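Local coordinates for protein trypanothione-dependent glyoxalase I (Leishmania major, PDB 2C21) that belongs to the glyoxalase/bleomycin resistance/dioxygenase superfamily as a glyoxalase I and binds nickel, at residues H80-V85 with Y121-N126. Sequence-based numbering, arbitrary orientation. Where two conformers were deposited one is given.
With NI (nickel (II) ion), chain H.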
loop_
_atom_site.group_PDB
_atom_site.type_symbol
_atom_site.label_atom_id
_atom_site.label_comp_id
_atom_site.label_asym_id
_atom_site.label_seq_id
_atom_site.Cartn_x
_atom_site.Cartn_y
_atom_site.Cartn_z
ATOM N N HIS A 80 -6.090 -3.919 -2.587
ATOM C CA HIS A 80 -6.274 -3.799 -1.151
ATOM C C HIS A 80 -4.945 -3.549 -0.462
ATOM O O HIS A 80 -3.898 -3.614 -1.093
ATOM C CB HIS A 80 -6.847 -5.094 -0.576
ATOM C CG HIS A 80 -6.017 -6.311 -0.875
ATOM N ND1 HIS A 80 -6.331 -7.199 -1.879
ATOM C CD2 HIS A 80 -4.886 -6.784 -0.302
ATOM C CE1 HIS A 80 -5.430 -8.167 -1.907
ATOM N NE2 HIS A 80 -4.546 -7.939 -0.951
ATOM N N ILE A 81 -5.026 -3.290 0.841
ATOM C CA ILE A 81 -3.907 -3.463 1.751
ATOM C C ILE A 81 -4.178 -4.709 2.622
ATOM O O ILE A 81 -5.330 -5.038 2.923
ATOM C CB ILE A 81 -3.639 -2.241 2.676
ATOM C CG1 ILE A 81 -4.837 -1.944 3.580
ATOM C CG2 ILE A 81 -3.198 -1.000 1.849
ATOM C CD1 ILE A 81 -4.515 -1.001 4.740
ATOM N N ALA A 82 -3.099 -5.390 2.991
ATOM C CA ALA A 82 -3.172 -6.585 3.815
ATOM C C ALA A 82 -2.493 -6.294 5.125
ATOM O O ALA A 82 -1.426 -5.675 5.156
ATOM C CB ALA A 82 -2.484 -7.737 3.117
ATOM N N ILE A 83 -3.115 -6.760 6.203
ATOM C CA ILE A 83 -2.620 -6.553 7.545
ATOM C C ILE A 83 -2.476 -7.920 8.209
ATOM O O ILE A 83 -3.410 -8.703 8.185
ATOM C CB ILE A 83 -3.588 -5.646 8.344
ATOM C CG1 ILE A 83 -3.660 -4.248 7.677
ATOM C CG2 ILE A 83 -3.178 -5.573 9.831
ATOM C CD1 ILE A 83 -4.693 -3.320 8.296
ATOM N N GLY A 84 -1.298 -8.182 8.779
ATOM C CA GLY A 84 -1.027 -9.393 9.528
ATOM C C GLY A 84 -1.465 -9.292 10.976
ATOM O O GLY A 84 -1.057 -8.369 11.705
ATOM N N VAL A 85 -2.276 -10.257 11.408
ATOM C CA VAL A 85 -2.809 -10.283 12.760
ATOM C C VAL A 85 -2.537 -11.638 13.424
ATOM O O VAL A 85 -2.001 -12.552 12.789
ATOM C CB VAL A 85 -4.319 -9.951 12.772
ATOM C CG1 VAL A 85 -4.559 -8.586 12.120
ATOM C CG2 VAL A 85 -5.139 -11.035 12.064
ATOM N N TYR A 121 -11.148 -2.259 0.279
ATOM C CA TYR A 121 -10.969 -3.586 0.853
ATOM C C TYR A 121 -9.703 -3.717 1.683
ATOM O O TYR A 121 -8.647 -3.179 1.343
ATOM C CB TYR A 121 -10.961 -4.639 -0.254
ATOM C CG TYR A 121 -12.310 -4.818 -0.876
ATOM C CD1 TYR A 121 -12.611 -4.263 -2.108
ATOM C CD2 TYR A 121 -13.304 -5.529 -0.220
ATOM C CE1 TYR A 121 -13.879 -4.444 -2.687
ATOM C CE2 TYR A 121 -14.563 -5.704 -0.778
ATOM C CZ TYR A 121 -14.848 -5.161 -2.001
ATOM O OH TYR A 121 -16.105 -5.341 -2.539
ATOM N N ILE A 122 -9.832 -4.418 2.803
ATOM C CA ILE A 122 -8.689 -4.743 3.636
ATOM C C ILE A 122 -8.644 -6.261 3.824
ATOM O O ILE A 122 -9.649 -6.887 4.191
ATOM C CB ILE A 122 -8.788 -4.032 4.988
ATOM C CG1 ILE A 122 -8.591 -2.526 4.804
ATOM C CG2 ILE A 122 -7.763 -4.586 5.990
ATOM C CD1 ILE A 122 -9.456 -1.710 5.685
ATOM N N GLU A 123 -7.478 -6.844 3.567
ATOM C CA GLU A 123 -7.254 -8.264 3.757
ATOM C C GLU A 123 -6.626 -8.493 5.122
ATOM O O GLU A 123 -5.569 -7.950 5.415
ATOM C CB GLU A 123 -6.323 -8.809 2.666
ATOM C CG GLU A 123 -6.205 -10.334 2.647
ATOM C CD GLU A 123 -5.327 -10.820 1.508
ATOM O OE1 GLU A 123 -4.297 -10.197 1.239
ATOM O OE2 GLU A 123 -5.670 -11.829 0.884
ATOM N N LEU A 124 -7.297 -9.292 5.949
ATOM C CA LEU A 124 -6.791 -9.691 7.241
ATOM C C LEU A 124 -6.194 -11.077 7.114
ATOM O O LEU A 124 -6.863 -12.009 6.663
ATOM C CB LEU A 124 -7.925 -9.707 8.263
ATOM C CG LEU A 124 -8.648 -8.368 8.431
ATOM C CD1 LEU A 124 -9.857 -8.545 9.348
ATOM C CD2 LEU A 124 -7.686 -7.330 8.982
ATOM N N LEU A 125 -4.936 -11.205 7.509
ATOM C CA LEU A 125 -4.206 -12.454 7.385
ATOM C C LEU A 125 -3.615 -12.886 8.710
ATOM O O LEU A 125 -3.067 -12.074 9.447
ATOM C CB LEU A 125 -3.063 -12.304 6.392
ATOM C CG LEU A 125 -3.446 -12.013 4.941
ATOM C CD1 LEU A 125 -2.170 -11.814 4.141
ATOM C CD2 LEU A 125 -4.279 -13.140 4.356
ATOM N N ASN A 126 -3.702 -14.176 8.999
ATOM C CA ASN A 126 -2.936 -14.720 10.108
ATOM C C ASN A 126 -1.453 -14.652 9.736
ATOM O O ASN A 126 -0.992 -15.373 8.841
ATOM C CB ASN A 126 -3.351 -16.154 10.407
ATOM C CG ASN A 126 -2.688 -16.686 11.652
ATOM O OD1 ASN A 126 -3.330 -16.858 12.698
ATOM N ND2 ASN A 126 -1.387 -16.924 11.561
HETATM NI NI NI H . -3.195 -9.674 -0.642
HETATM O O HOH W 1 -2.743 -11.555 -0.567
#
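His80 and Glu123 converge on a nickel ion: His80 NE2 and Glu123 OE1 each lie 2.2 Å from the metal. The 3.2 Å between NE2 and OE1 reflects their shared metal rather than a hydrogen bond. His80 CG sits between its backbone N and carbonyl carbon (chi1 56°). Glu123 CG is anti to its backbone N, the chain continues extended, and the last torsion, chi3 41°, turns the carboxylate that offers OE1 to the metal. Ring and carboxylate planes are 64° apart, and Glu123 CB lies over a ring face in a CH-pi contact, 4.2 Å from the His80 centroid. Ala82 CB, on the same sheet face as Glu123, comes within 3.6 Å of Glu123 OE1.

Beneath the site, strands 78-85 and 121-126 pair in parallel. The ladder alternates between them: Ile81 O accepts from Glu123 N, Glu123 O from Ile83 N (2.8 Å), Ile83 O from Leu125 N and Leu125 O from Val85 N. The opposite face is aliphatic. In the conformer of Ile122 given, one of two, Ile81 and Ile122 lie side by side, CG1 to CG1 at 4.0 Å, whereas Ile83 crosses Ile122 obliquely and touches its CG2 through CD1.

Strand 78-85 continues the sheet into the second subunit; a water 1.9 Å from the metal is the fifth ligand. Phe113 meets the His80 ring edge-to-face. The ladder holds Glu123 through both its N and O, while His80, where the pairing starts, is laddered to the second subunit. The contact supplies two of four protein ligands, His11 and Glu62 of the second subunit the others, so the complete set exists only across the interface.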